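PDB 5GHG: aminotransferase class-III from Ochrobactrum anthropi, which probably transfers amino groups between amines or amino acids and carbonyl compounds as an omega-transaminase, with a pyridoxal-phosphate-type cofactor carrying the amino group. Local coordinates for residues E138-K143 with P216-A221; E206-I211 with K249-L254; S117-N122 with H152-A157; D258-G263 with I282-K287. The protein carries 1 engineered substitution. All coordinates share one frame; numbering follows the deposited sequence.

Interaction 1: residues E138-K143 with P216-A221; sequences EPERKK and PHTIAA
K143 and T218 meet through both backbone and side chain. T218 O accepts K143 N at 2.9 Å, and K142 N reaches the same oxygen from above the carbonyl plane at 3.2 Å. In return K143 O takes A220 N at 2.8 Å, with A221 N as a weak second donor. K143 CB rests on I219 CD1, and the chain, extended beyond CG, carries NZ to T218 OG1 at 3.0 Å. R141 reaches across to 216-221: with CG anti to the backbone N (chi1 -166°) and a bend at chi3, NH1 donates to I219 O at 2.9 Å, near the guanidinium plane, while H217 O sits over the centre of one guanidinium face. Further out, E138 OE1 holds R141 NE in a salt bridge of 3.2 Å, closed across the type I turn E138-R141, and a water joins E140 OE2 to H217 NE2. E214 forms a salt bridge with K143 NZ, G215 O bonds T218 OG1, and K142 NZ pairs with D172 of the second subunit. The K143-I219 bridge is where strands 143-147 and 219-224 start side by side, as parallel neighbours in the central sheet of a fold-type I aminotransferase.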
loop_
_atom_site.group_PDB
_atom_site.type_symbol
_atom_site.label_atom_id
_atom_site.label_comp_id
_atom_site.label_asym_id
_atom_site.label_seq_id
_atom_site.Cartn_x
_atom_site.Cartn_y
_atom_site.Cartn_z
ATOM N N GLU B 138 -6.885 2.583 28.713
ATOM C CA GLU B 138 -5.569 3.178 28.918
ATOM C C GLU B 138 -5.327 4.192 27.790
ATOM O O GLU B 138 -4.546 3.938 26.865
ATOM C CB GLU B 138 -4.476 2.110 28.939
ATOM C CG GLU B 138 -4.543 1.155 30.125
ATOM C CD GLU B 138 -3.297 0.266 30.230
ATOM O OE1 GLU B 138 -2.935 -0.385 29.235
ATOM O OE2 GLU B 138 -2.664 0.238 31.297
ATOM N N PRO B 139 -5.999 5.334 27.838
ATOM C CA PRO B 139 -5.916 6.294 26.736
ATOM C C PRO B 139 -4.531 6.876 26.526
ATOM O O PRO B 139 -4.265 7.431 25.456
ATOM C CB PRO B 139 -6.917 7.378 27.147
ATOM C CG PRO B 139 -6.957 7.288 28.627
ATOM C CD PRO B 139 -6.838 5.838 28.947
ATOM N N GLU B 140 -3.655 6.785 27.525
ATOM C CA GLU B 140 -2.298 7.321 27.413
ATOM C C GLU B 140 -1.286 6.313 26.869
ATOM O O GLU B 140 -0.193 6.729 26.484
ATOM C CB GLU B 140 -1.792 7.804 28.779
ATOM C CG GLU B 140 -2.478 9.060 29.289
ATOM C CD GLU B 140 -1.625 9.754 30.343
ATOM O OE1 GLU B 140 -1.909 9.589 31.549
ATOM O OE2 GLU B 140 -0.661 10.465 29.968
ATOM N N ARG B 141 -1.600 5.018 26.853
ATOM C CA ARG B 141 -0.611 4.013 26.434
ATOM C C ARG B 141 -0.660 3.909 24.908
ATOM O O ARG B 141 -1.299 3.034 24.333
ATOM C CB ARG B 141 -0.837 2.666 27.104
ATOM C CG ARG B 141 0.369 1.748 26.934
ATOM C CD ARG B 141 0.151 0.349 27.496
ATOM N NE ARG B 141 0.136 0.349 28.947
ATOM C CZ ARG B 141 1.217 0.373 29.716
ATOM N NH1 ARG B 141 2.423 0.402 29.172
ATOM N NH2 ARG B 141 1.093 0.382 31.040
ATOM N N LYS B 142 0.013 4.857 24.258
ATOM C CA LYS B 142 -0.082 5.032 22.821
ATOM C C LYS B 142 1.265 5.212 22.128
ATOM O O LYS B 142 1.308 5.188 20.898
ATOM C CB LYS B 142 -0.962 6.241 22.487
ATOM C CG LYS B 142 -2.354 6.213 23.136
ATOM C CD LYS B 142 -3.241 5.140 22.513
ATOM C CE LYS B 142 -4.631 5.038 23.170
ATOM N NZ LYS B 142 -5.412 6.306 23.108
ATOM N N LYS B 143 2.355 5.381 22.864
ATOM C CA LYS B 143 3.629 5.686 22.218
ATOM C C LYS B 143 4.277 4.394 21.714
ATOM O O LYS B 143 4.166 3.329 22.334
ATOM C CB LYS B 143 4.558 6.412 23.193
ATOM C CG LYS B 143 4.037 7.809 23.623
ATOM C CD LYS B 143 4.869 8.393 24.758
ATOM C CE LYS B 143 4.295 9.677 25.331
ATOM N NZ LYS B 143 4.938 10.000 26.646
ATOM N N PRO B 216 6.469 5.161 31.812
ATOM C CA PRO B 216 6.271 3.793 31.303
ATOM C C PRO B 216 4.825 3.475 30.951
ATOM O O PRO B 216 4.568 2.695 30.013
ATOM C CB PRO B 216 6.777 2.918 32.450
ATOM C CG PRO B 216 7.749 3.785 33.173
ATOM C CD PRO B 216 7.181 5.172 33.092
ATOM N N HIS B 217 3.871 4.058 31.680
ATOM C CA HIS B 217 2.461 3.848 31.379
ATOM C C HIS B 217 2.038 4.449 30.033
ATOM O O HIS B 217 0.912 4.189 29.587
ATOM C CB HIS B 217 1.598 4.457 32.499
ATOM C CG HIS B 217 1.697 5.942 32.579
ATOM N ND1 HIS B 217 2.816 6.592 33.062
ATOM C CD2 HIS B 217 0.824 6.918 32.220
ATOM C CE1 HIS B 217 2.632 7.898 32.993
ATOM N NE2 HIS B 217 1.434 8.122 32.482
ATOM N N THR B 218 2.885 5.238 29.380
ATOM C CA THR B 218 2.526 5.822 28.088
ATOM C C THR B 218 3.088 5.036 26.906
ATOM O O THR B 218 2.794 5.396 25.769
ATOM C CB THR B 218 2.988 7.277 27.966
ATOM O OG1 THR B 218 4.414 7.341 27.877
ATOM C CG2 THR B 218 2.516 8.115 29.178
ATOM N N ILE B 219 3.893 3.999 27.154
ATOM C CA ILE B 219 4.583 3.253 26.095
ATOM C C ILE B 219 3.761 2.013 25.771
ATOM O O ILE B 219 3.587 1.140 26.623
ATOM C CB ILE B 219 6.012 2.850 26.512
ATOM C CG1 ILE B 219 6.844 4.065 26.959
ATOM C CG2 ILE B 219 6.711 2.051 25.377
ATOM C CD1 ILE B 219 6.970 5.178 25.921
ATOM N N ALA B 220 3.286 1.910 24.530
ATOM C CA ALA B 220 2.479 0.761 24.136
ATOM C C ALA B 220 3.317 -0.385 23.566
ATOM O O ALA B 220 3.045 -1.545 23.862
ATOM C CB ALA B 220 1.418 1.170 23.122
ATOM N N ALA B 221 4.330 -0.080 22.766
ATOM C CA ALA B 221 5.032 -1.130 22.036
ATOM C C ALA B 221 6.416 -0.668 21.634
ATOM O O ALA B 221 6.694 0.526 21.541
ATOM C CB ALA B 221 4.266 -1.570 20.781
HETATM O O HOH W 1 1.271 11.052 31.849
HETATM O O HOH W 2 3.890 0.239 31.893
#

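Interaction 2: residues E206-I211 with K249-L254; sequences ELEQLI and KRYDIL
E208 OE2 meets two side chains from 249-254. Y251 OH donates to it at 2.6 Å along the anti lone pair, and R250 NH1 adds a weak hydrogen bond of 3.0 Å within a salt bridge. E208 can reach both because CG is anti to the backbone N (chi1 179°) and the chain stays extended. Its carboxylate stands steeply to the phenol ring, but is only 24° from the guanidinium plane and meets R250 at the guanidinium edge. R250 also leaves its backbone with CG anti to N, then bends at chi3 (-53°) to turn NH1 back toward the glutamate.

The Y251 ring is held between two aliphatic groups. I211 CG2 makes a CH-pi contact over one face, 4.0 Å from the ring centroid, and R250 CG lies over the opposite face, offset toward the rim. The second branch of I211 goes elsewhere: its CD1 meets I253 CD1 tip to tip at 3.6 Å. An alanine in place of Y251 would probably leave E208 without its shorter hydrogen bond and open a gap between I211 and the R250 chain.

Y251 is where helix 240-250 gives way to a Schellman motif, with D252 as the C-prime residue at positive phi. V247 of that helix touches both E208 and I211, and P216 packs on I211 and Y251. I211 packs on I145 of strand 143-147 and I253 on I219 of strand 219-224, so helix 196-214 and the loop leaving helix 240-250 both lie against the sheet.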
loop_
_atom_site.group_PDB
_atom_site.type_symbol
_atom_site.label_atom_id
_atom_site.label_comp_id
_atom_site.label_asym_id
_atom_site.label_seq_id
_atom_site.Cartn_x
_atom_site.Cartn_y
_atom_site.Cartn_z
ATOM N N GLU B 206 19.778 2.719 27.927
ATOM C CA GLU B 206 19.234 3.896 27.279
ATOM C C GLU B 206 17.762 3.696 26.920
ATOM O O GLU B 206 16.967 4.632 27.009
ATOM C CB GLU B 206 20.066 4.248 26.038
ATOM C CG GLU B 206 21.465 4.745 26.428
ATOM C CD GLU B 206 22.382 4.952 25.228
ATOM O OE1 GLU B 206 23.519 5.441 25.437
ATOM O OE2 GLU B 206 21.971 4.606 24.090
ATOM N N LEU B 207 17.395 2.481 26.511
ATOM C CA LEU B 207 15.984 2.173 26.291
ATOM C C LEU B 207 15.177 2.345 27.584
ATOM O O LEU B 207 14.116 2.969 27.591
ATOM C CB LEU B 207 15.835 0.752 25.751
ATOM C CG LEU B 207 14.414 0.193 25.652
ATOM C CD1 LEU B 207 13.530 1.055 24.734
ATOM C CD2 LEU B 207 14.462 -1.225 25.158
ATOM N N GLU B 208 15.679 1.797 28.686
ATOM C CA GLU B 208 14.954 1.924 29.951
ATOM C C GLU B 208 14.878 3.376 30.404
ATOM O O GLU B 208 13.840 3.813 30.929
ATOM C CB GLU B 208 15.583 1.049 31.027
ATOM C CG GLU B 208 14.887 1.151 32.394
ATOM C CD GLU B 208 15.258 -0.001 33.319
ATOM O OE1 GLU B 208 16.373 -0.546 33.180
ATOM O OE2 GLU B 208 14.430 -0.359 34.177
ATOM N N GLN B 209 15.946 4.148 30.173
ATOM C CA GLN B 209 15.926 5.565 30.511
ATOM C C GLN B 209 14.881 6.319 29.704
ATOM O O GLN B 209 14.210 7.216 30.226
ATOM C CB GLN B 209 17.313 6.199 30.296
ATOM C CG GLN B 209 18.337 5.715 31.308
ATOM C CD GLN B 209 19.763 5.995 30.850
ATOM O OE1 GLN B 209 20.014 6.917 30.062
ATOM N NE2 GLN B 209 20.691 5.209 31.331
ATOM N N LEU B 210 14.746 5.988 28.423
ATOM C CA LEU B 210 13.692 6.582 27.605
ATOM C C LEU B 210 12.302 6.226 28.157
ATOM O O LEU B 210 11.435 7.100 28.299
ATOM C CB LEU B 210 13.826 6.123 26.148
ATOM C CG LEU B 210 12.777 6.640 25.162
ATOM C CD1 LEU B 210 12.746 8.148 25.104
ATOM C CD2 LEU B 210 13.008 6.086 23.755
ATOM N N ILE B 211 12.080 4.953 28.465
ATOM C CA ILE B 211 10.789 4.513 28.972
ATOM C C ILE B 211 10.444 5.251 30.273
ATOM O O ILE B 211 9.319 5.736 30.462
ATOM C CB ILE B 211 10.770 2.995 29.169
ATOM C CG1 ILE B 211 10.849 2.268 27.812
ATOM C CG2 ILE B 211 9.550 2.528 29.975
ATOM C CD1 ILE B 211 11.290 0.811 27.936
ATOM N N LYS B 249 9.715 -6.421 29.179
ATOM C CA LYS B 249 8.869 -7.221 30.045
ATOM C C LYS B 249 8.636 -6.521 31.384
ATOM O O LYS B 249 7.531 -6.580 31.942
ATOM C CB LYS B 249 9.496 -8.601 30.240
ATOM C CG LYS B 249 8.610 -9.596 30.956
ATOM C CD LYS B 249 9.121 -11.014 30.733
ATOM C CE LYS B 249 9.217 -11.784 32.037
ATOM N NZ LYS B 249 7.882 -11.975 32.665
ATOM N N ARG B 250 9.654 -5.812 31.876
ATOM C CA ARG B 250 9.561 -5.098 33.145
ATOM C C ARG B 250 8.467 -4.039 33.138
ATOM O O ARG B 250 7.894 -3.732 34.182
ATOM C CB ARG B 250 10.914 -4.467 33.470
ATOM C CG ARG B 250 10.974 -3.642 34.766
ATOM C CD ARG B 250 12.417 -3.184 35.020
ATOM N NE ARG B 250 13.325 -4.330 34.991
ATOM C CZ ARG B 250 14.526 -4.350 34.434
ATOM N NH1 ARG B 250 15.003 -3.269 33.827
ATOM N NH2 ARG B 250 15.250 -5.462 34.467
ATOM N N TYR B 251 8.163 -3.465 31.975
ATOM C CA TYR B 251 7.165 -2.403 31.879
ATOM C C TYR B 251 5.933 -2.816 31.090
ATOM O O TYR B 251 5.119 -1.960 30.740
ATOM C CB TYR B 251 7.811 -1.152 31.276
ATOM C CG TYR B 251 8.946 -0.639 32.108
ATOM C CD1 TYR B 251 8.708 0.071 33.291
ATOM C CD2 TYR B 251 10.260 -0.880 31.738
ATOM C CE1 TYR B 251 9.757 0.537 34.060
ATOM C CE2 TYR B 251 11.328 -0.423 32.496
ATOM C CZ TYR B 251 11.073 0.288 33.656
ATOM O OH TYR B 251 12.126 0.749 34.407
ATOM N N ASP B 252 5.790 -4.107 30.788
ATOM C CA ASP B 252 4.623 -4.642 30.084
ATOM C C ASP B 252 4.429 -3.993 28.719
ATOM O O ASP B 252 3.310 -3.680 28.323
ATOM C CB ASP B 252 3.349 -4.486 30.938
ATOM C CG ASP B 252 3.446 -5.202 32.275
ATOM O OD1 ASP B 252 4.077 -6.279 32.343
ATOM O OD2 ASP B 252 2.892 -4.690 33.269
ATOM N N ILE B 253 5.519 -3.817 27.986
ATOM C CA ILE B 253 5.483 -3.198 26.657
ATOM C C ILE B 253 5.456 -4.303 25.609
ATOM O O ILE B 253 6.249 -5.254 25.675
ATOM C CB ILE B 253 6.688 -2.269 26.461
ATOM C CG1 ILE B 253 6.621 -1.112 27.484
ATOM C CG2 ILE B 253 6.757 -1.763 25.006
ATOM C CD1 ILE B 253 7.931 -0.359 27.661
ATOM N N LEU B 254 4.561 -4.186 24.635
ATOM C CA LEU B 254 4.474 -5.193 23.572
ATOM C C LEU B 254 5.714 -5.163 22.679
ATOM O O LEU B 254 6.283 -4.104 22.407
ATOM C CB LEU B 254 3.230 -4.958 22.721
ATOM C CG LEU B 254 1.858 -5.004 23.377
ATOM C CD1 LEU B 254 0.801 -4.511 22.414
ATOM C CD2 LEU B 254 1.562 -6.428 23.842
#

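Interaction 3: residues S117-N122 with H152-A157; sequences SGSEAN and HGVTIA. With PMP (4'-deoxy-4'-aminopyridoxal-5'-phosphate), chain C.
S119 and G153 bring their backbones to within 4.2 Å, CA to CA, where the first turn of helix 118-135 faces a loop whose G153 adopts phi 117° and psi -169°, angles that call for glycine. A CB on G153 would also run into S119 OG. That hydroxyl, anti to the carbonyl carbon, accepts V154 N at 2.8 Å and donates to PMP O1P in a short bond of 2.5 Å, so the loop and the cofactor phosphate share one oxygen. S119 N adds a bond to O1P at 2.8 Å and G118 N one to O2P at 3.0 Å. This is a phosphate site at a helix N terminus, where the helix dipole would be expected to favour the negative group; a side chain at G118 would clash with PMP O4P. S117 and E120 close the same end as a capping box, and E120 OE2 also bonds S117 OG of the second subunit. One turn along, N122 ND2 donates to H152 O at 2.9 Å, nearly straight at 170° and within the amide plane. N122 ND2 and H152 ND1 both bond D258 OD2. T155 CG2 packs on S119 CB, while T155 OG1 bonds S158 OG.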
loop_
_atom_site.group_PDB
_atom_site.type_symbol
_atom_site.label_atom_id
_atom_site.label_comp_id
_atom_site.label_asym_id
_atom_site.label_seq_id
_atom_site.Cartn_x
_atom_site.Cartn_y
_atom_site.Cartn_z
ATOM N N SER B 117 0.996 -4.383 1.568
ATOM C CA SER B 117 2.393 -4.017 1.728
ATOM C C SER B 117 2.810 -4.137 3.183
ATOM O O SER B 117 1.979 -4.116 4.088
ATOM C CB SER B 117 2.629 -2.569 1.253
ATOM O OG SER B 117 1.905 -1.680 2.079
ATOM N N GLY B 118 4.130 -4.211 3.394
ATOM C CA GLY B 118 4.666 -4.132 4.745
ATOM C C GLY B 118 4.339 -2.811 5.421
ATOM O O GLY B 118 4.062 -2.774 6.622
ATOM N N SER B 119 4.368 -1.711 4.662
ATOM C CA SER B 119 3.993 -0.414 5.171
ATOM C C SER B 119 2.557 -0.413 5.708
ATOM O O SER B 119 2.295 0.094 6.802
ATOM C CB SER B 119 4.140 0.671 4.073
ATOM O OG SER B 119 5.496 0.810 3.644
ATOM N N GLU B 120 1.608 -0.940 4.933
ATOM C CA GLU B 120 0.231 -1.026 5.418
ATOM C C GLU B 120 0.128 -1.927 6.649
ATOM O O GLU B 120 -0.656 -1.652 7.559
ATOM C CB GLU B 120 -0.700 -1.575 4.337
ATOM C CG GLU B 120 -1.125 -0.605 3.262
ATOM C CD GLU B 120 -1.845 -1.365 2.119
ATOM O OE1 GLU B 120 -1.510 -2.548 1.899
ATOM O OE2 GLU B 120 -2.735 -0.791 1.458
ATOM N N ALA B 121 0.883 -3.023 6.672
ATOM C CA ALA B 121 0.848 -3.915 7.827
ATOM C C ALA B 121 1.277 -3.182 9.094
ATOM O O ALA B 121 0.582 -3.213 10.108
ATOM C CB ALA B 121 1.723 -5.143 7.584
ATOM N N ASN B 122 2.432 -2.518 9.050
ATOM C CA ASN B 122 2.913 -1.798 10.225
ATOM C C ASN B 122 1.985 -0.653 10.601
ATOM O O ASN B 122 1.794 -0.355 11.789
ATOM C CB ASN B 122 4.333 -1.299 9.985
ATOM C CG ASN B 122 5.367 -2.384 10.210
ATOM O OD1 ASN B 122 5.145 -3.293 11.026
ATOM N ND2 ASN B 122 6.479 -2.323 9.486
ATOM N N HIS B 152 10.626 0.556 8.397
ATOM C CA HIS B 152 9.342 -0.068 8.637
ATOM C C HIS B 152 8.286 0.328 7.616
ATOM O O HIS B 152 7.114 -0.029 7.786
ATOM C CB HIS B 152 8.883 0.255 10.064
ATOM C CG HIS B 152 9.871 -0.173 11.097
ATOM N ND1 HIS B 152 10.108 -1.493 11.393
ATOM C CD2 HIS B 152 10.716 0.547 11.871
ATOM C CE1 HIS B 152 11.057 -1.570 12.318
ATOM N NE2 HIS B 152 11.438 -0.352 12.623
ATOM N N GLY B 153 8.670 1.031 6.560
ATOM C CA GLY B 153 7.756 1.370 5.480
ATOM C C GLY B 153 7.572 2.866 5.348
ATOM O O GLY B 153 8.308 3.670 5.945
ATOM N N VAL B 154 6.581 3.245 4.551
ATOM C CA VAL B 154 6.507 4.606 4.029
ATOM C C VAL B 154 5.107 5.222 4.093
ATOM O O VAL B 154 4.881 6.265 3.485
ATOM C CB VAL B 154 7.021 4.654 2.587
ATOM C CG1 VAL B 154 8.454 4.151 2.499
ATOM C CG2 VAL B 154 6.108 3.837 1.667
ATOM N N THR B 155 4.155 4.610 4.796
ATOM C CA THR B 155 2.968 5.415 5.061
ATOM C C THR B 155 3.333 6.508 6.059
ATOM O O THR B 155 4.422 6.514 6.637
ATOM C CB THR B 155 1.793 4.597 5.612
ATOM O OG1 THR B 155 2.100 4.129 6.920
ATOM C CG2 THR B 155 1.420 3.436 4.704
ATOM N N ILE B 156 2.430 7.457 6.257
ATOM C CA ILE B 156 2.757 8.551 7.173
ATOM C C ILE B 156 3.126 7.995 8.547
ATOM O O ILE B 156 4.111 8.435 9.174
ATOM C CB ILE B 156 1.616 9.574 7.209
ATOM C CG1 ILE B 156 1.726 10.491 5.985
ATOM C CG2 ILE B 156 1.621 10.360 8.505
ATOM C CD1 ILE B 156 0.537 11.355 5.679
ATOM N N ALA B 157 2.388 7.001 9.020
ATOM C CA ALA B 157 2.702 6.394 10.307
ATOM C C ALA B 157 3.935 5.481 10.230
ATOM O O ALA B 157 4.813 5.547 11.093
ATOM C CB ALA B 157 1.512 5.622 10.843
HETATM N N1 PMP C . 9.546 -3.394 7.128
HETATM C C2 PMP C . 10.761 -3.762 6.639
HETATM C C2A PMP C . 11.759 -4.378 7.574
HETATM C C3 PMP C . 11.107 -3.542 5.288
HETATM O O3 PMP C . 12.377 -3.860 4.881
HETATM C C4 PMP C . 10.148 -2.967 4.403
HETATM C C4A PMP C . 10.395 -2.767 2.918
HETATM N N4A PMP C . 11.721 -2.322 2.574
HETATM C C5 PMP C . 8.885 -2.615 4.951
HETATM C C6 PMP C . 8.588 -2.890 6.277
HETATM C C5A PMP C . 7.812 -1.966 4.131
HETATM O O4P PMP C . 7.298 -2.888 3.167
HETATM P P PMP C . 6.619 -2.300 1.794
HETATM O O1P PMP C . 5.627 -1.258 2.164
HETATM O O2P PMP C . 5.998 -3.529 1.153
HETATM O O3P PMP C . 7.707 -1.684 0.941
#

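Interaction 4: residues D258-G263 with I282-K287; sequences DEVICG and ILVMSK. With PMP (4'-deoxy-4'-aminopyridoxal-5'-phosphate), chain C.
V260 and K287 cross at about a right angle, and the contact is tight: V260 CG1 lies 3.3 Å from K287 CE. The lysine chain runs extended past V260 and bends only at chi4 (-91°), which brings NZ to 3.3 Å from N4A of PMP with no covalent link; in related aminotransferases the equivalent lysine forms the internal aldimine. NZ is hydrogen-bonded to L57 O of its own chain and to T324 OG1 of the second subunit. I261 lies alongside the lysine, pointing the same way. V260 itself sits under one face of the pyridine ring, its CG1 3.5 Å from PMP C3, while CG2 reaches V284 CG1 at 4.0 Å.

D258 approaches the ring from its nitrogen end. CG is anti to the backbone N (chi1 -173°), and OD2 ends 2.8 Å from PMP N1. The other oxygen, OD1, accepts V260 N at 3.1 Å nearly along its C-O axis, an Asx turn that ties the carboxylate to the residue beneath the ring. OD2 is also the acceptor for H152 and N122. An alanine in place of D258 would probably leave PMP N1, H152 ND1 and N122 ND2 without their shared oxygen and the V260 N-H without its acceptor.

E259 N donates to V284 O at 2.8 Å. Its side chain bends at chi2, laying CG on L283, and its oxygens go to S273 and G272.

The parallel D258-V284 bridge joins the end of strand 254-258 to strand 282-285, which strand 297-301 flanks antiparallel on its other edge; A121 and N122 of helix 118-135 pack on V284.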
loop_
_atom_site.group_PDB
_atom_site.type_symbol
_atom_site.label_atom_id
_atom_site.label_comp_id
_atom_site.label_asym_id
_atom_site.label_seq_id
_atom_site.Cartn_x
_atom_site.Cartn_y
_atom_site.Cartn_z
ATOM N N ASP B 258 9.424 -7.024 13.291
ATOM C CA ASP B 258 9.243 -6.720 11.876
ATOM C C ASP B 258 10.108 -7.697 11.079
ATOM O O ASP B 258 11.309 -7.477 10.909
ATOM C CB ASP B 258 9.623 -5.275 11.576
ATOM C CG ASP B 258 9.293 -4.871 10.142
ATOM O OD1 ASP B 258 9.195 -5.774 9.290
ATOM O OD2 ASP B 258 9.115 -3.664 9.882
ATOM N N GLU B 259 9.492 -8.774 10.598
ATOM C CA GLU B 259 10.191 -9.830 9.863
ATOM C C GLU B 259 10.017 -9.707 8.356
ATOM O O GLU B 259 10.143 -10.696 7.645
ATOM C CB GLU B 259 9.719 -11.204 10.331
ATOM C CG GLU B 259 9.981 -11.464 11.792
ATOM C CD GLU B 259 11.055 -12.490 12.014
ATOM O OE1 GLU B 259 11.807 -12.811 11.048
ATOM O OE2 GLU B 259 11.146 -12.984 13.156
ATOM N N VAL B 260 9.717 -8.506 7.865
ATOM C CA VAL B 260 9.449 -8.329 6.446
ATOM C C VAL B 260 10.640 -8.817 5.609
ATOM O O VAL B 260 10.463 -9.478 4.591
ATOM C CB VAL B 260 9.079 -6.858 6.172
ATOM C CG1 VAL B 260 9.225 -6.491 4.696
ATOM C CG2 VAL B 260 7.644 -6.601 6.639
ATOM N N ILE B 261 11.861 -8.540 6.056
ATOM C CA ILE B 261 13.028 -9.073 5.378
ATOM C C ILE B 261 13.482 -10.413 5.972
ATOM O O ILE B 261 13.853 -11.336 5.240
ATOM C CB ILE B 261 14.182 -8.062 5.370
ATOM C CG1 ILE B 261 13.882 -6.917 4.392
ATOM C CG2 ILE B 261 15.489 -8.768 5.022
ATOM C CD1 ILE B 261 14.861 -5.762 4.503
ATOM N N CYS B 262 13.491 -10.554 7.287
ATOM C CA CYS B 262 14.089 -11.758 7.869
ATOM C C CYS B 262 13.228 -12.997 7.684
ATOM O O CYS B 262 13.733 -14.118 7.844
ATOM C CB CYS B 262 14.376 -11.522 9.362
ATOM S SG CYS B 262 15.585 -10.174 9.640
ATOM N N GLY B 263 11.951 -12.845 7.366
ATOM C CA GLY B 263 11.044 -13.981 7.375
ATOM C C GLY B 263 11.311 -14.953 6.239
ATOM O O GLY B 263 11.803 -14.582 5.163
ATOM N N ILE B 282 3.629 -9.554 18.313
ATOM C CA ILE B 282 3.125 -9.252 16.982
ATOM C C ILE B 282 4.272 -9.510 16.004
ATOM O O ILE B 282 5.411 -9.103 16.258
ATOM C CB ILE B 282 2.636 -7.791 16.881
ATOM C CG1 ILE B 282 1.548 -7.505 17.924
ATOM C CG2 ILE B 282 2.155 -7.442 15.446
ATOM C CD1 ILE B 282 1.081 -6.048 17.931
ATOM N N LEU B 283 3.978 -10.171 14.887
ATOM C CA LEU B 283 5.001 -10.508 13.897
ATOM C C LEU B 283 4.511 -10.051 12.523
ATOM O O LEU B 283 3.413 -10.421 12.114
ATOM C CB LEU B 283 5.299 -12.011 13.890
ATOM C CG LEU B 283 6.541 -12.460 13.132
ATOM C CD1 LEU B 283 7.105 -13.725 13.757
ATOM C CD2 LEU B 283 6.243 -12.688 11.655
ATOM N N VAL B 284 5.333 -9.271 11.819
ATOM C CA VAL B 284 4.967 -8.651 10.543
ATOM C C VAL B 284 5.770 -9.317 9.435
ATOM O O VAL B 284 6.995 -9.480 9.552
ATOM C CB VAL B 284 5.204 -7.135 10.557
ATOM C CG1 VAL B 284 4.669 -6.493 9.253
ATOM C CG2 VAL B 284 4.583 -6.455 11.799
ATOM N N MET B 285 5.087 -9.682 8.346
ATOM C CA MET B 285 5.700 -10.416 7.249
ATOM C C MET B 285 5.339 -9.777 5.908
ATOM O O MET B 285 4.273 -9.181 5.754
ATOM C CB MET B 285 5.232 -11.868 7.216
ATOM C CG MET B 285 5.645 -12.680 8.418
ATOM S SD MET B 285 4.504 -14.072 8.671
ATOM C CE MET B 285 3.106 -13.253 9.449
ATOM N N SER B 286 6.238 -9.923 4.942
ATOM C CA SER B 286 5.942 -9.597 3.561
ATOM C C SER B 286 7.018 -10.214 2.668
ATOM O O SER B 286 7.702 -11.157 3.086
ATOM C CB SER B 286 5.852 -8.082 3.365
ATOM O OG SER B 286 5.465 -7.763 2.028
ATOM N N LYS B 287 7.167 -9.701 1.453
ATOM C CA LYS B 287 8.337 -10.011 0.622
ATOM C C LYS B 287 8.479 -11.490 0.334
ATOM O O LYS B 287 7.821 -12.000 -0.583
ATOM C CB LYS B 287 9.604 -9.469 1.269
ATOM C CG LYS B 287 9.763 -7.957 1.109
ATOM C CD LYS B 287 11.102 -7.514 1.695
ATOM C CE LYS B 287 11.096 -6.030 2.021
ATOM N NZ LYS B 287 11.569 -5.176 0.944
HETATM N N1 PMP C . 9.546 -3.394 7.128
HETATM C C2 PMP C . 10.761 -3.762 6.639
HETATM C C2A PMP C . 11.759 -4.378 7.574
HETATM C C3 PMP C . 11.107 -3.542 5.288
HETATM O O3 PMP C . 12.377 -3.860 4.881
HETATM C C4 PMP C . 10.148 -2.967 4.403
HETATM C C4A PMP C . 10.395 -2.767 2.918
HETATM N N4A PMP C . 11.721 -2.322 2.574
HETATM C C5 PMP C . 8.885 -2.615 4.951
HETATM C C6 PMP C . 8.588 -2.890 6.277
HETATM C C5A PMP C . 7.812 -1.966 4.131
HETATM O O4P PMP C . 7.298 -2.888 3.167
HETATM P P PMP C . 6.619 -2.300 1.794
HETATM O O1P PMP C . 5.627 -1.258 2.164
HETATM O O2P PMP C . 5.998 -3.529 1.153
HETATM O O3P PMP C . 7.707 -1.684 0.941
HETATM O O HOH W 3 8.354 -11.817 5.766
#

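Overall arrangement
From the N terminus, interaction 3 starts at the head of helix 118-135 and closes a loop at 152-157. Inside that loop 138-143 opens interaction 1, so the two cross; interaction 1 closes at 216-221, after 206-211 has opened interaction 2, which crosses it in turn and closes at 249-254. Interaction 4 follows in series, from 258-263 to 282-287, and none of the four nests in another. Interactions 1 and 2 touch where strands 219-224 and 254-258 begin, A220 O pairing with L254 N. Interactions 3 and 4, with centres about 12 Å apart, meet through D258, H152 and N122, and both touch PMP, 3 at its phosphate and 4 at its ring.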